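Local atomic coordinates of uncharacterized protein (Bacteroides eggerthii, PDB entry 4L3R), a protein that is of unknown function but belongs to the DUF4847 family of the calycin clan, whose better-known members often bind small hydrophobic ligands inside a beta-barrel. Residues Trp15-Thr21 / Lys139-Ala145; Glu51-Phe57 / Thr69-Val75. One frame throughout, in Å; residues are numbered along the deposited sequence.

Interaction 1 (Trp15-Thr21 / Lys139-Ala145); sequences WKLSRIT and KVMGFTA
Segments 15-21 and 139-145 pair antiparallel, their strand axes 4.3 Å apart at closest approach and at 130°, strongly twisted. Hydrogen-bonded pairs are Lys-16/Thr-144 (Lys-16 N to Thr-144 O 2.8 Å, Thr-144 N to Lys-16 O 2.9 Å), Thr-21/Val-140 (Thr-21 N to Val-140 O 2.9 Å, Val-140 N to Thr-21 O 2.8 Å) and Arg-19/Gly-142; Leu-17/Phe-143 and Ile-20/Met-141 are non-hydrogen-bonded. A classic beta bulge shifts the register: Ser-18 (phi/psi -117/-21) and Arg-19 (-170/154) both face Gly-142, whose O takes Ser-18 N at 2.9 Å and, weakly, Arg-19 N at 3.4 Å; Gly-142 N gives to Arg-19 O at 2.8 Å. The hollow over Gly-142 is filled by Arg-19 (chi1 p, chi2 and chi3 t): its guanidinium lies over the glycine CA, where a CB would clash with Arg-19 NE. Thr-21 CG2 meets Val-140 CG2 at 3.6 Å. On the other face, Leu-17 (chi1 t) sets CD1 over the Phe-143 ring (chi1 m), 4.2 Å from its centroid (CH-pi), and Ile-20 CG1 touches selenomethionine Met-141 CG at 4.0 Å. Ala-145 CB sits over the Trp-15 six-membered ring, 3.8 Å from its centroid. Pairing the first and last strands of the antiparallel sheet is consistent with a calycin-like barrel. They lie between strands 54-61 and 127-134; helix 106-116 covers Leu-17, Ile-20 and Phe-143 through Phe-111, Leu-107 and Val-110.

Interaction 2 (Glu51-Phe57 / Thr69-Val75); sequences ENFTLNF and TVSAHAV
A beta hairpin, strands 54-61 and 66-73, contributes this antiparallel pairing, which ends in a G1 beta bulge: Phe-53, in a left-handed conformation (phi/psi 57/52), and Thr-54 both face His-73. The strand axes pass 4.7 Å apart at 164°. Thr-54/His-73 and Asn-56/Ser-71 are hydrogen-bonded pairs, Leu-55/Ala-72 and Phe-57/Val-70 non-hydrogen-bonded. Each hydrogen-bonded pair is closed in both directions: Thr-54 N to His-73 O 2.9 Å, His-73 N to Thr-54 O 3.0 Å, Asn-56 N to Ser-71 O 2.8 Å, Ser-71 N to Asn-56 O 2.9 Å. At the bulge itself, Phe-53 N gives to Ala-74 O at 3.0 Å. The outward-facing backbone groups bond to the flanking strands, Leu-55 with Trp-15 and Ala-72 with Ile-79. Polar side chains also find partners beyond the pair: Asn-52 ND2 reaches Leu-46 O, Asn-56 ND2 Thr-14 OG1, Ser-71 OG Asp-81 N and Thr-69 OG1 Asp-81 OD1. On the apolar face, Leu-55 CD1 meets Val-70 CG1 at 3.5 Å and Phe-57 CE2 meets Val-70 CG2 at 3.4 Å; beyond the strand ends, Phe-53 CZ touches Val-75 CG2 at 3.5 Å. The His-73 ring (chi1 t) ties the chain just before the bulge to its own segment: NE2 bonds weakly to Val-75 O at 2.7 Å, and ND1 donates to Glu-51 O at 2.8 Å, 172° at the hydrogen.

Overall arrangement
Interactions 1 and 2 are neighbouring pairings in one antiparallel sheet, their centres about 12 Å apart; strands 15-22 and 54-61 adjoin and join them. Trp-15 O and Leu-55 N, 2.8 Å apart, form a probable backbone hydrogen bond across the seam, and Lys-16 NZ probably bonds Asn-52 O, also at 2.8 Å. Apolar contacts continue from one pair to the other: Phe-143 CE2 lies 3.8 Å from Leu-55 CB, and Trp-15 CD1 lies 3.9 Å from Phe-57 CD1. In sequence the hairpin pairing is local, whereas 15-21 with 139-145 pairs strands from near the two chain ends, beside the hairpin in the sheet. Phe-111 of helix 106-116 packs on both, reaching Phe-53 edge-to-face.

Interaction 1 (Trp15-Thr21 / Lys139-Ala145)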
loop_
_atom_site.group_PDB
_atom_site.type_symbol
_atom_site.label_atom_id
_atom_site.label_comp_id
_atom_site.label_asym_id
_atom_site.label_seq_id
_atom_site.Cartn_x
_atom_site.Cartn_y
_atom_site.Cartn_z
ATOM N N TRP B 15 -7.090 12.351 -4.834
ATOM C CA TRP B 15 -8.076 13.179 -4.143
ATOM C C TRP B 15 -7.922 14.604 -4.634
ATOM O O TRP B 15 -6.824 15.148 -4.566
ATOM C CB TRP B 15 -7.877 13.093 -2.629
ATOM C CG TRP B 15 -8.236 11.752 -2.089
ATOM C CD1 TRP B 15 -7.384 10.720 -1.827
ATOM C CD2 TRP B 15 -9.558 11.241 -1.903
ATOM N NE1 TRP B 15 -8.092 9.624 -1.402
ATOM C CE2 TRP B 15 -9.433 9.912 -1.450
ATOM C CE3 TRP B 15 -10.840 11.792 -2.036
ATOM C CZ2 TRP B 15 -10.548 9.126 -1.114
ATOM C CZ3 TRP B 15 -11.937 11.013 -1.726
ATOM C CH2 TRP B 15 -11.790 9.697 -1.261
ATOM N N LYS B 16 -9.002 15.191 -5.170
ATOM C CA LYS B 16 -9.006 16.552 -5.702
ATOM C C LYS B 16 -9.723 17.465 -4.720
ATOM O O LYS B 16 -10.850 17.163 -4.334
ATOM C CB LYS B 16 -9.692 16.571 -7.084
ATOM C CG LYS B 16 -9.891 17.957 -7.707
ATOM C CD LYS B 16 -8.602 18.640 -8.128
ATOM C CE LYS B 16 -8.894 20.038 -8.622
ATOM N NZ LYS B 16 -7.847 20.531 -9.554
ATOM N N LEU B 17 -9.084 18.582 -4.327
ATOM C CA LEU B 17 -9.684 19.542 -3.407
ATOM C C LEU B 17 -10.978 20.122 -3.966
ATOM O O LEU B 17 -11.005 20.555 -5.116
ATOM C CB LEU B 17 -8.701 20.690 -3.135
ATOM C CG LEU B 17 -9.149 21.724 -2.101
ATOM C CD1 LEU B 17 -9.027 21.164 -0.692
ATOM C CD2 LEU B 17 -8.367 23.021 -2.269
ATOM N N SER B 18 -12.050 20.112 -3.159
ATOM C CA SER B 18 -13.354 20.666 -3.534
ATOM C C SER B 18 -13.777 21.845 -2.631
ATOM O O SER B 18 -14.622 22.632 -3.049
ATOM C CB SER B 18 -14.423 19.580 -3.485
ATOM O OG SER B 18 -14.523 19.023 -2.185
ATOM N N ARG B 19 -13.212 21.972 -1.411
ATOM C CA ARG B 19 -13.601 23.031 -0.481
ATOM C C ARG B 19 -12.657 23.127 0.719
ATOM O O ARG B 19 -12.017 22.137 1.071
ATOM C CB ARG B 19 -15.038 22.766 0.044
ATOM C CG ARG B 19 -15.242 21.397 0.672
ATOM C CD ARG B 19 -16.712 21.027 0.752
ATOM N NE ARG B 19 -16.914 19.770 1.483
ATOM C CZ ARG B 19 -17.024 19.644 2.807
ATOM N NH1 ARG B 19 -16.957 20.711 3.595
ATOM N NH2 ARG B 19 -17.199 18.448 3.352
ATOM N N ILE B 20 -12.570 24.324 1.327
ATOM C CA ILE B 20 -11.832 24.585 2.575
ATOM C C ILE B 20 -12.739 25.492 3.392
ATOM O O ILE B 20 -12.815 26.677 3.103
ATOM C CB ILE B 20 -10.409 25.165 2.419
ATOM C CG1 ILE B 20 -9.624 24.395 1.362
ATOM C CG2 ILE B 20 -9.695 25.128 3.787
ATOM C CD1 ILE B 20 -8.109 24.714 1.280
ATOM N N THR B 21 -13.457 24.943 4.367
ATOM C CA THR B 21 -14.455 25.716 5.099
ATOM C C THR B 21 -14.399 25.438 6.601
ATOM O O THR B 21 -13.502 24.737 7.072
ATOM C CB THR B 21 -15.827 25.397 4.487
ATOM O OG1 THR B 21 -16.816 26.217 5.090
ATOM C CG2 THR B 21 -16.205 23.922 4.588
ATOM N N LYS B 139 -11.009 23.795 11.032
ATOM C CA LYS B 139 -11.535 23.915 9.672
ATOM C C LYS B 139 -11.516 22.554 9.007
ATOM O O LYS B 139 -10.991 21.598 9.576
ATOM C CB LYS B 139 -10.718 24.949 8.867
ATOM C CG LYS B 139 -11.290 26.370 8.964
ATOM C CD LYS B 139 -10.271 27.389 9.406
ATOM C CE LYS B 139 -10.879 28.771 9.444
ATOM N NZ LYS B 139 -9.974 29.754 10.084
ATOM N N VAL B 140 -12.128 22.453 7.825
ATOM C CA VAL B 140 -12.176 21.196 7.092
ATOM C C VAL B 140 -11.800 21.406 5.644
ATOM O O VAL B 140 -12.229 22.382 5.032
ATOM C CB VAL B 140 -13.549 20.480 7.188
ATOM C CG1 VAL B 140 -13.815 20.010 8.606
ATOM C CG2 VAL B 140 -14.697 21.356 6.681
HETATM N N MSE B 141 -11.016 20.460 5.093
HETATM C CA MSE B 141 -10.661 20.403 3.684
HETATM C C MSE B 141 -11.428 19.248 3.088
HETATM O O MSE B 141 -11.253 18.126 3.552
HETATM C CB MSE B 141 -9.165 20.160 3.489
HETATM C CG MSE B 141 -8.289 21.369 3.625
HETATM SE SE MSE B 141 -6.448 20.833 3.278
HETATM C CE MSE B 141 -6.131 20.068 4.982
ATOM N N GLY B 142 -12.272 19.504 2.099
ATOM C CA GLY B 142 -13.045 18.457 1.444
ATOM C C GLY B 142 -12.390 18.062 0.139
ATOM O O GLY B 142 -11.858 18.918 -0.566
ATOM N N PHE B 143 -12.414 16.760 -0.185
ATOM C CA PHE B 143 -11.849 16.234 -1.425
ATOM C C PHE B 143 -12.821 15.287 -2.116
ATOM O O PHE B 143 -13.689 14.710 -1.462
ATOM C CB PHE B 143 -10.543 15.477 -1.162
ATOM C CG PHE B 143 -9.420 16.283 -0.560
ATOM C CD1 PHE B 143 -9.378 16.536 0.802
ATOM C CD2 PHE B 143 -8.381 16.751 -1.348
ATOM C CE1 PHE B 143 -8.351 17.302 1.356
ATOM C CE2 PHE B 143 -7.356 17.509 -0.795
ATOM C CZ PHE B 143 -7.356 17.797 0.552
ATOM N N THR B 144 -12.638 15.102 -3.431
ATOM C CA THR B 144 -13.414 14.162 -4.242
ATOM C C THR B 144 -12.454 13.291 -5.066
ATOM O O THR B 144 -11.377 13.751 -5.447
ATOM C CB THR B 144 -14.415 14.897 -5.139
ATOM O OG1 THR B 144 -13.714 15.832 -5.963
ATOM C CG2 THR B 144 -15.488 15.616 -4.338
ATOM N N ALA B 145 -12.844 12.034 -5.317
ATOM C CA ALA B 145 -12.085 11.081 -6.130
ATOM C C ALA B 145 -13.012 10.514 -7.189
ATOM O O ALA B 145 -14.083 10.019 -6.836
ATOM C CB ALA B 145 -11.533 9.966 -5.256
#

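Interaction 2 (Glu51-Phe57 / Thr69-Val75)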
loop_
_atom_site.group_PDB
_atom_site.type_symbol
_atom_site.label_atom_id
_atom_site.label_comp_id
_atom_site.label_asym_id
_atom_site.label_seq_id
_atom_site.Cartn_x
_atom_site.Cartn_y
_atom_site.Cartn_z
ATOM N N GLU B 51 -4.138 18.906 -12.386
ATOM C CA GLU B 51 -3.010 18.537 -11.527
ATOM C C GLU B 51 -2.867 19.401 -10.262
ATOM O O GLU B 51 -2.132 18.988 -9.372
ATOM C CB GLU B 51 -1.675 18.546 -12.318
ATOM C CG GLU B 51 -1.246 19.892 -12.900
ATOM C CD GLU B 51 -1.572 20.125 -14.364
ATOM O OE1 GLU B 51 -2.649 19.672 -14.815
ATOM O OE2 GLU B 51 -0.785 20.827 -15.040
ATOM N N ASN B 52 -3.534 20.570 -10.158
ATOM C CA ASN B 52 -3.419 21.439 -8.972
ATOM C C ASN B 52 -4.369 21.034 -7.848
ATOM O O ASN B 52 -5.481 20.568 -8.102
ATOM C CB ASN B 52 -3.667 22.901 -9.338
ATOM C CG ASN B 52 -2.632 23.478 -10.270
ATOM O OD1 ASN B 52 -1.609 22.865 -10.543
ATOM N ND2 ASN B 52 -2.859 24.687 -10.771
ATOM N N PHE B 53 -3.912 21.231 -6.595
ATOM C CA PHE B 53 -4.635 20.934 -5.356
ATOM C C PHE B 53 -5.065 19.462 -5.295
ATOM O O PHE B 53 -6.234 19.149 -5.048
ATOM C CB PHE B 53 -5.834 21.877 -5.164
ATOM C CG PHE B 53 -5.462 23.341 -5.187
ATOM C CD1 PHE B 53 -5.119 24.005 -4.017
ATOM C CD2 PHE B 53 -5.472 24.058 -6.375
ATOM C CE1 PHE B 53 -4.748 25.346 -4.044
ATOM C CE2 PHE B 53 -5.115 25.406 -6.400
ATOM C CZ PHE B 53 -4.770 26.046 -5.232
ATOM N N THR B 54 -4.094 18.560 -5.510
ATOM C CA THR B 54 -4.320 17.119 -5.462
ATOM C C THR B 54 -3.683 16.534 -4.199
ATOM O O THR B 54 -2.770 17.132 -3.620
ATOM C CB THR B 54 -3.783 16.440 -6.711
ATOM O OG1 THR B 54 -2.374 16.662 -6.808
ATOM C CG2 THR B 54 -4.487 16.895 -7.971
ATOM N N LEU B 55 -4.169 15.366 -3.784
ATOM C CA LEU B 55 -3.684 14.649 -2.605
ATOM C C LEU B 55 -3.671 13.158 -2.932
ATOM O O LEU B 55 -4.625 12.648 -3.521
ATOM C CB LEU B 55 -4.584 14.980 -1.396
ATOM C CG LEU B 55 -4.402 14.167 -0.103
ATOM C CD1 LEU B 55 -3.093 14.523 0.587
ATOM C CD2 LEU B 55 -5.545 14.444 0.856
ATOM N N ASN B 56 -2.568 12.476 -2.620
ATOM C CA ASN B 56 -2.413 11.057 -2.915
ATOM C C ASN B 56 -1.871 10.309 -1.716
ATOM O O ASN B 56 -0.862 10.714 -1.138
ATOM C CB ASN B 56 -1.449 10.865 -4.095
ATOM C CG ASN B 56 -2.041 11.198 -5.432
ATOM O OD1 ASN B 56 -1.871 12.305 -5.938
ATOM N ND2 ASN B 56 -2.721 10.245 -6.057
ATOM N N PHE B 57 -2.534 9.216 -1.355
ATOM C CA PHE B 57 -2.097 8.301 -0.311
ATOM C C PHE B 57 -1.442 7.154 -1.042
ATOM O O PHE B 57 -2.118 6.479 -1.816
ATOM C CB PHE B 57 -3.280 7.849 0.543
ATOM C CG PHE B 57 -3.830 8.972 1.384
ATOM C CD1 PHE B 57 -4.728 9.884 0.852
ATOM C CD2 PHE B 57 -3.424 9.139 2.696
ATOM C CE1 PHE B 57 -5.242 10.915 1.631
ATOM C CE2 PHE B 57 -3.942 10.167 3.476
ATOM C CZ PHE B 57 -4.852 11.047 2.942
ATOM N N THR B 69 2.497 6.645 2.781
ATOM C CA THR B 69 2.848 8.058 2.938
ATOM C C THR B 69 1.834 8.937 2.228
ATOM O O THR B 69 0.970 8.433 1.508
ATOM C CB THR B 69 4.257 8.344 2.380
ATOM O OG1 THR B 69 4.270 8.070 0.984
ATOM C CG2 THR B 69 5.344 7.563 3.084
ATOM N N VAL B 70 1.955 10.253 2.427
ATOM C CA VAL B 70 1.088 11.243 1.794
ATOM C C VAL B 70 1.913 12.114 0.863
ATOM O O VAL B 70 2.992 12.579 1.233
ATOM C CB VAL B 70 0.340 12.109 2.840
ATOM C CG1 VAL B 70 -0.208 13.396 2.223
ATOM C CG2 VAL B 70 -0.791 11.328 3.450
ATOM N N SER B 71 1.365 12.365 -0.322
ATOM C CA SER B 71 1.926 13.279 -1.309
ATOM C C SER B 71 0.829 14.255 -1.708
ATOM O O SER B 71 -0.336 13.873 -1.757
ATOM C CB SER B 71 2.454 12.526 -2.529
ATOM O OG SER B 71 3.664 11.849 -2.237
ATOM N N ALA B 72 1.182 15.502 -1.960
ATOM C CA ALA B 72 0.205 16.495 -2.379
ATOM C C ALA B 72 0.853 17.533 -3.258
ATOM O O ALA B 72 2.053 17.793 -3.155
ATOM C CB ALA B 72 -0.438 17.162 -1.173
ATOM N N HIS B 73 0.062 18.105 -4.146
ATOM C CA HIS B 73 0.522 19.166 -5.024
ATOM C C HIS B 73 -0.485 20.286 -4.948
ATOM O O HIS B 73 -1.666 20.044 -5.175
ATOM C CB HIS B 73 0.702 18.663 -6.458
ATOM C CG HIS B 73 1.067 19.754 -7.413
ATOM N ND1 HIS B 73 0.268 20.056 -8.491
ATOM C CD2 HIS B 73 2.091 20.637 -7.373
ATOM C CE1 HIS B 73 0.856 21.065 -9.111
ATOM N NE2 HIS B 73 1.945 21.462 -8.460
ATOM N N ALA B 74 -0.033 21.493 -4.585
ATOM C CA ALA B 74 -0.881 22.674 -4.545
ATOM C C ALA B 74 -0.786 23.363 -5.918
ATOM O O ALA B 74 -1.516 22.957 -6.814
ATOM C CB ALA B 74 -0.457 23.594 -3.413
ATOM N N VAL B 75 0.109 24.350 -6.108
ATOM C CA VAL B 75 0.289 25.014 -7.403
ATOM C C VAL B 75 1.781 24.951 -7.732
ATOM O O VAL B 75 2.175 24.172 -8.602
ATOM C CB VAL B 75 -0.283 26.461 -7.403
ATOM C CG1 VAL B 75 -0.020 27.157 -8.746
ATOM C CG2 VAL B 75 -1.776 26.451 -7.085
#